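Local atomic coordinates of tyrosine specific protein phosphatase, putative (Trypanosoma brucei, PDB entry 3M4U), a protein that acts as a protein tyrosine phosphatase that dephosphorylates the nucleolar protein NOPP44/46 and serves as a switch in the parasite's life cycle. Residues Ile283-Leu288 / Val293-Leu298; Phe7-Ala10 / Ala16-Ser19. All blocks are in the same frame, centred on the assembly; numbering follows the deposited sequence.

Contact 1. Residues Ile283-Leu288 / Val293-Leu298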
ATOM      1  N   ILE A 283      -2.606 -11.354  -7.440  1.00 36.34           N
ATOM      2  CA  ILE A 283      -1.195 -11.300  -7.837  1.00 38.98           C
ATOM      3  C   ILE A 283      -0.863 -12.354  -8.900  1.00 39.97           C
ATOM      4  O   ILE A 283      -0.187 -12.051  -9.891  1.00 39.04           O
ATOM      5  CB  ILE A 283      -0.245 -11.438  -6.618  1.00 35.56           C
ATOM      6  CG1 ILE A 283      -0.654 -10.452  -5.525  1.00 36.97           C
ATOM      7  CG2 ILE A 283       1.200 -11.165  -7.014  1.00 31.93           C
ATOM      8  CD1 ILE A 283       0.133 -10.618  -4.260  1.00 35.89           C
ATOM      9  N   TYR A 284      -1.341 -13.581  -8.698  1.00 35.83           N
ATOM     10  CA  TYR A 284      -1.130 -14.644  -9.682  1.00 39.32           C
ATOM     11  C   TYR A 284      -1.795 -14.294 -10.989  1.00 39.02           C
ATOM     12  O   TYR A 284      -1.248 -14.532 -12.058  1.00 38.50           O
ATOM     13  CB  TYR A 284      -1.690 -15.982  -9.193  1.00 39.47           C
ATOM     14  CG  TYR A 284      -0.678 -16.882  -8.536  1.00 37.31           C
ATOM     15  CD1 TYR A 284       0.375 -17.424  -9.266  1.00 40.88           C
ATOM     16  CD2 TYR A 284      -0.768 -17.186  -7.179  1.00 36.30           C
ATOM     17  CE1 TYR A 284       1.326 -18.253  -8.656  1.00 40.79           C
ATOM     18  CE2 TYR A 284       0.163 -18.017  -6.566  1.00 40.14           C
ATOM     19  CZ  TYR A 284       1.202 -18.556  -7.315  1.00 40.23           C
ATOM     20  OH  TYR A 284       2.129 -19.381  -6.712  1.00 41.10           O
ATOM     21  N   MET A 285      -2.983 -13.713 -10.891  1.00 39.79           N
ATOM     22  CA  MET A 285      -3.767 -13.413 -12.066  1.00 37.56           C
ATOM     23  C   MET A 285      -3.159 -12.266 -12.846  1.00 41.62           C
ATOM     24  O   MET A 285      -3.412 -12.120 -14.035  1.00 43.49           O
ATOM     25  CB  MET A 285      -5.191 -13.066 -11.676  1.00 40.66           C
ATOM     26  CG  MET A 285      -6.020 -14.223 -11.166  1.00 42.30           C
ATOM     27  SD  MET A 285      -7.669 -13.592 -10.765  1.00 63.31           S
ATOM     28  CE  MET A 285      -8.435 -15.050 -10.050  1.00 65.08           C
ATOM     29  N   THR A 286      -2.375 -11.436 -12.168  1.00 41.09           N
ATOM     30  CA  THR A 286      -1.720 -10.325 -12.823  1.00 37.40           C
ATOM     31  C   THR A 286      -0.595 -10.910 -13.643  1.00 40.93           C
ATOM     32  O   THR A 286      -0.401 -10.544 -14.798  1.00 43.45           O
ATOM     33  CB  THR A 286      -1.138  -9.332 -11.798  1.00 38.94           C
ATOM     34  OG1 THR A 286      -2.188  -8.856 -10.952  1.00 38.32           O
ATOM     35  CG2 THR A 286      -0.491  -8.141 -12.515  1.00 41.29           C
ATOM     36  N   VAL A 287       0.141 -11.831 -13.026  1.00 41.57           N
ATOM     37  CA  VAL A 287       1.203 -12.593 -13.696  1.00 41.72           C
ATOM     38  C   VAL A 287       0.714 -13.408 -14.899  1.00 46.62           C
ATOM     39  O   VAL A 287       1.230 -13.251 -16.013  1.00 44.81           O
ATOM     40  CB  VAL A 287       1.863 -13.571 -12.719  1.00 44.31           C
ATOM     41  CG1 VAL A 287       2.857 -14.480 -13.453  1.00 39.59           C
ATOM     42  CG2 VAL A 287       2.530 -12.799 -11.583  1.00 41.71           C
ATOM     43  N   LEU A 288      -0.264 -14.284 -14.662  1.00 36.70           N
ATOM     44  CA  LEU A 288      -0.832 -15.106 -15.718  1.00 42.70           C
ATOM     45  C   LEU A 288      -1.351 -14.226 -16.850  1.00 48.80           C
ATOM     46  O   LEU A 288      -1.126 -14.509 -18.031  1.00 46.65           O
ATOM     47  CB  LEU A 288      -1.968 -15.982 -15.175  1.00 42.39           C
ATOM     48  CG  LEU A 288      -1.611 -16.977 -14.059  1.00 45.03           C
ATOM     49  CD1 LEU A 288      -2.854 -17.559 -13.420  1.00 41.09           C
ATOM     50  CD2 LEU A 288      -0.670 -18.087 -14.543  1.00 43.97           C
ATOM     51  N   VAL A 293      -2.268 -15.616 -20.536  1.00 51.62           N
ATOM     52  CA  VAL A 293      -3.125 -16.719 -20.094  1.00 51.00           C
ATOM     53  C   VAL A 293      -4.557 -16.235 -19.854  1.00 55.52           C
ATOM     54  O   VAL A 293      -4.759 -15.110 -19.401  1.00 58.47           O
ATOM     55  CB  VAL A 293      -2.586 -17.359 -18.805  1.00 56.38           C
ATOM     56  CG1 VAL A 293      -3.635 -18.267 -18.161  1.00 55.31           C
ATOM     57  CG2 VAL A 293      -1.300 -18.121 -19.091  1.00 55.41           C
ATOM     58  N   ASP A 294      -5.548 -17.072 -20.165  1.00 58.30           N
ATOM     59  CA  ASP A 294      -6.953 -16.697 -19.966  1.00 64.64           C
ATOM     60  C   ASP A 294      -7.343 -16.791 -18.497  1.00 66.88           C
ATOM     61  O   ASP A 294      -7.173 -17.828 -17.853  1.00 60.92           O
ATOM     62  CB  ASP A 294      -7.909 -17.548 -20.817  1.00 71.26           C
ATOM     63  CG  ASP A 294      -9.354 -17.034 -20.772  1.00 74.33           C
ATOM     64  OD1 ASP A 294      -9.550 -15.799 -20.670  1.00 77.73           O
ATOM     65  OD2 ASP A 294     -10.292 -17.860 -20.848  1.00 70.71           O
ATOM     66  N   ILE A 295      -7.882 -15.693 -17.984  1.00 69.35           N
ATOM     67  CA  ILE A 295      -8.115 -15.536 -16.557  1.00 67.56           C
ATOM     68  C   ILE A 295      -9.532 -15.944 -16.151  1.00 71.52           C
ATOM     69  O   ILE A 295      -9.743 -16.447 -15.043  1.00 64.23           O
ATOM     70  CB  ILE A 295      -7.811 -14.085 -16.126  1.00 64.84           C
ATOM     71  CG1 ILE A 295      -6.304 -13.831 -16.199  1.00 65.82           C
ATOM     72  CG2 ILE A 295      -8.311 -13.814 -14.731  1.00 72.56           C
ATOM     73  CD1 ILE A 295      -5.459 -14.919 -15.519  1.00 57.68           C
ATOM     74  N   SER A 296     -10.488 -15.732 -17.062  1.00 71.42           N
ATOM     75  CA  SER A 296     -11.898 -16.045 -16.829  1.00 65.19           C
ATOM     76  C   SER A 296     -12.061 -17.276 -15.953  1.00 64.88           C
ATOM     77  O   SER A 296     -12.745 -17.245 -14.923  1.00 63.03           O
ATOM     78  CB  SER A 296     -12.616 -16.251 -18.158  1.00 66.41           C
ATOM     79  OG  SER A 296     -12.508 -15.099 -18.976  1.00 74.94           O
ATOM     80  N   GLY A 297     -11.405 -18.356 -16.367  1.00 66.28           N
ATOM     81  CA  GLY A 297     -11.497 -19.633 -15.684  1.00 68.01           C
ATOM     82  C   GLY A 297     -11.410 -19.574 -14.170  1.00 67.53           C
ATOM     83  O   GLY A 297     -12.121 -20.294 -13.473  1.00 66.67           O
ATOM     84  N   LEU A 298     -10.535 -18.729 -13.643  1.00 65.31           N
ATOM     85  CA  LEU A 298     -10.397 -18.668 -12.194  1.00 68.92           C
ATOM     86  C   LEU A 298     -10.936 -17.378 -11.579  1.00 67.24           C
ATOM     87  O   LEU A 298     -11.332 -17.380 -10.416  1.00 64.97           O
ATOM     88  CB  LEU A 298      -8.956 -18.968 -11.743  1.00 62.40           C
ATOM     89  CG  LEU A 298      -7.863 -17.902 -11.820  1.00 60.16           C
ATOM     90  CD1 LEU A 298      -6.590 -18.460 -11.228  1.00 56.86           C
ATOM     91  CD2 LEU A 298      -7.623 -17.425 -13.242  1.00 62.26           C
TER

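Contact 2. Residues Phe7-Ala10 / Ala16-Ser19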
ATOM      1  N   PHE A   7       6.382 -21.116 -16.385  1.00 64.08           N
ATOM      2  CA  PHE A   7       5.442 -20.832 -15.309  1.00 57.36           C
ATOM      3  C   PHE A   7       4.405 -21.952 -15.202  1.00 47.45           C
ATOM      4  O   PHE A   7       3.311 -21.859 -15.750  1.00 47.53           O
ATOM      5  CB  PHE A   7       4.801 -19.448 -15.485  1.00 53.51           C
ATOM      6  CG  PHE A   7       4.265 -18.868 -14.204  1.00 52.55           C
ATOM      7  CD1 PHE A   7       5.113 -18.580 -13.155  1.00 51.83           C
ATOM      8  CD2 PHE A   7       2.912 -18.625 -14.047  1.00 53.63           C
ATOM      9  CE1 PHE A   7       4.626 -18.067 -11.979  1.00 48.98           C
ATOM     10  CE2 PHE A   7       2.424 -18.098 -12.869  1.00 51.63           C
ATOM     11  CZ  PHE A   7       3.281 -17.824 -11.838  1.00 51.67           C
ATOM     12  N   PRO A   8       4.774 -23.027 -14.495  1.00 46.76           N
ATOM     13  CA  PRO A   8       3.999 -24.261 -14.325  1.00 49.83           C
ATOM     14  C   PRO A   8       2.576 -24.030 -13.833  1.00 47.09           C
ATOM     15  O   PRO A   8       1.707 -24.870 -14.077  1.00 41.75           O
ATOM     16  CB  PRO A   8       4.814 -25.035 -13.280  1.00 48.73           C
ATOM     17  CG  PRO A   8       6.226 -24.586 -13.528  1.00 46.83           C
ATOM     18  CD  PRO A   8       6.093 -23.117 -13.843  1.00 51.10           C
ATOM     19  N   MET A   9       2.340 -22.909 -13.153  1.00 49.29           N
ATOM     20  CA  MET A   9       0.995 -22.586 -12.688  1.00 49.71           C
ATOM     21  C   MET A   9       0.028 -22.405 -13.863  1.00 47.72           C
ATOM     22  O   MET A   9      -1.168 -22.630 -13.729  1.00 50.15           O
ATOM     23  CB  MET A   9       0.998 -21.324 -11.813  1.00 46.76           C
ATOM     24  CG  MET A   9      -0.391 -20.771 -11.504  1.00 45.18           C
ATOM     25  SD  MET A   9      -1.248 -21.684 -10.191  1.00 49.19           S
ATOM     26  CE  MET A   9      -0.390 -21.036  -8.759  1.00 49.80           C
ATOM     27  N   ALA A  10       0.543 -21.990 -15.011  1.00 44.21           N
ATOM     28  CA  ALA A  10      -0.324 -21.720 -16.144  1.00 49.58           C
ATOM     29  C   ALA A  10      -0.826 -23.031 -16.761  1.00 54.75           C
ATOM     30  O   ALA A  10      -1.899 -23.068 -17.378  1.00 55.79           O
ATOM     31  CB  ALA A  10       0.399 -20.865 -17.177  1.00 49.14           C
ATOM     32  N   ALA A  16      -6.929 -27.095  -9.924  1.00 55.35           N
ATOM     33  CA  ALA A  16      -5.614 -27.313  -9.328  1.00 52.92           C
ATOM     34  C   ALA A  16      -4.925 -25.989  -8.995  1.00 51.02           C
ATOM     35  O   ALA A  16      -4.236 -25.889  -7.982  1.00 50.22           O
ATOM     36  CB  ALA A  16      -4.735 -28.181 -10.230  1.00 43.22           C
ATOM     37  N   GLN A  17      -5.120 -24.977  -9.841  1.00 50.02           N
ATOM     38  CA  GLN A  17      -4.592 -23.639  -9.567  1.00 51.67           C
ATOM     39  C   GLN A  17      -5.131 -23.104  -8.250  1.00 53.40           C
ATOM     40  O   GLN A  17      -4.370 -22.677  -7.368  1.00 49.96           O
ATOM     41  CB  GLN A  17      -4.974 -22.668 -10.681  1.00 48.90           C
ATOM     42  CG  GLN A  17      -4.178 -22.849 -11.956  1.00 48.17           C
ATOM     43  CD  GLN A  17      -4.763 -22.052 -13.112  1.00 49.44           C
ATOM     44  OE1 GLN A  17      -5.945 -21.698 -13.096  1.00 47.21           O
ATOM     45  NE2 GLN A  17      -3.939 -21.769 -14.121  1.00 42.77           N
ATOM     46  N   TYR A  18      -6.452 -23.121  -8.122  1.00 49.14           N
ATOM     47  CA  TYR A  18      -7.083 -22.638  -6.909  1.00 51.64           C
ATOM     48  C   TYR A  18      -6.543 -23.418  -5.699  1.00 56.64           C
ATOM     49  O   TYR A  18      -5.966 -22.836  -4.759  1.00 53.34           O
ATOM     50  CB  TYR A  18      -8.598 -22.764  -7.024  1.00 53.88           C
ATOM     51  CG  TYR A  18      -9.329 -22.354  -5.774  1.00 60.49           C
ATOM     52  CD1 TYR A  18      -9.879 -21.083  -5.654  1.00 57.92           C
ATOM     53  CD2 TYR A  18      -9.450 -23.235  -4.699  1.00 62.13           C
ATOM     54  CE1 TYR A  18     -10.543 -20.699  -4.503  1.00 60.48           C
ATOM     55  CE2 TYR A  18     -10.110 -22.862  -3.539  1.00 63.41           C
ATOM     56  CZ  TYR A  18     -10.656 -21.591  -3.448  1.00 67.68           C
ATOM     57  OH  TYR A  18     -11.318 -21.215  -2.298  1.00 73.50           O
ATOM     58  N   SER A  19      -6.719 -24.735  -5.743  1.00 51.69           N
ATOM     59  CA  SER A  19      -6.193 -25.627  -4.716  1.00 52.02           C
ATOM     60  C   SER A  19      -4.747 -25.289  -4.370  1.00 47.94           C
ATOM     61  O   SER A  19      -4.360 -25.290  -3.197  1.00 52.22           O
ATOM     62  CB  SER A  19      -6.305 -27.088  -5.189  1.00 53.82           C
ATOM     63  OG  SER A  19      -5.256 -27.900  -4.671  1.00 45.96           O
TER

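Contact 1. Residues Ile283-Leu288 / Val293-Leu298
Val-293 meets Leu-288 first, and its backbone does the gripping: Val-293 N donates to Leu-288 O at 3.0 Å. This bond spans five residues, one more than the usual α-helical step, and folds the departing chain back beside its own helix. Beside it, the β-branched valine sets its CB and CG1 against Leu-288 CB, Val-293 CB lying 3.9 Å from that atom. Two residues on, Ile-295 splits its branches between two partners. With CG1 anti to the carbonyl carbon (chi1 -70°) and chi2 turned to -49°, its CD1 reaches Leu-288 CB at 3.7 Å and also lies near Met-285 O, while CG2 touches the sulfur, Met-285 SD, at 4.0 Å. Leu-298, in the short terminal helix, meets Met-285 end to end, Leu-298 CG standing only 3.4 Å from Met-285 CE. Methionine suits this place, because its unbranched chain, extended beyond CG, carries the methyl across. Loop residues Val-293 and Ile-295, with Leu-298 of helix 296-299, thus pack on helix 277-290 as the chain turns back. Leu-298 also touches Thr-14 and Gln-17 of helix 14-31, while Val-287 and Thr-286 pack into helix 234-250 and Ile-283 against helix 258-269.

Contact 2. Residues Phe7-Ala10 / Ala16-Ser19
Met-9 and Gln-17 join a β-turn, Phe-7 to Ala-10, to the first turns of helix 14-31, on which the N-terminal segment of this phosphatase folds back. The turn is closed by its backbone, Ala-10 N donating to Phe-7 O at 2.9 Å, and proline fits at Pro-8 because its ring holds the phi angle that the turn needs. Van der Waals packing between the turn and the helix rests on the thioether: Met-9 SD lies 3.6 Å from Gln-17 CG and 3.9 Å from Gln-17 CB. The methionine starts with CG anti to its backbone nitrogen, then bends at the next torsion (chi2 79°), which brings the sulfur in against the aliphatic part of the glutamine; the further bend at chi3 (77°) turns only the terminal methyl. That same glutamine supplies the polar link. Gln-17 is long enough, running extended past CG, to carry its amide out of the helix to a main-chain carbonyl in the turn, giving the NE2 of this buried residue an acceptor. The clasp itself is nearly straight: Gln-17 NE2 sits 2.9 Å from Met-9 O at an N-H...O angle of 171°, with the acceptor almost exactly in the glutamine's amide plane.

From the N terminus, contact 2 comes first, closing a connection of five residues, partly helical, as the chain turns from Phe-7 to Ala-10 into helix 14-31. Most of the chain, including the large mixed sheet, then follows before contact 1 closes a connection of four residues, also partly helical, at the end of helix 277-290. The two closures are therefore in series, neither nested nor crossed, yet their centres lie about 10 Å apart. Packing joins them: Met-9 CE is 3.3 Å from Tyr-284 CE1, the ring of Phe-7 leans on Val-287 and Leu-288, and Ala-10 meets Val-293. The two chain ends are thus bound together beside helix 277-290.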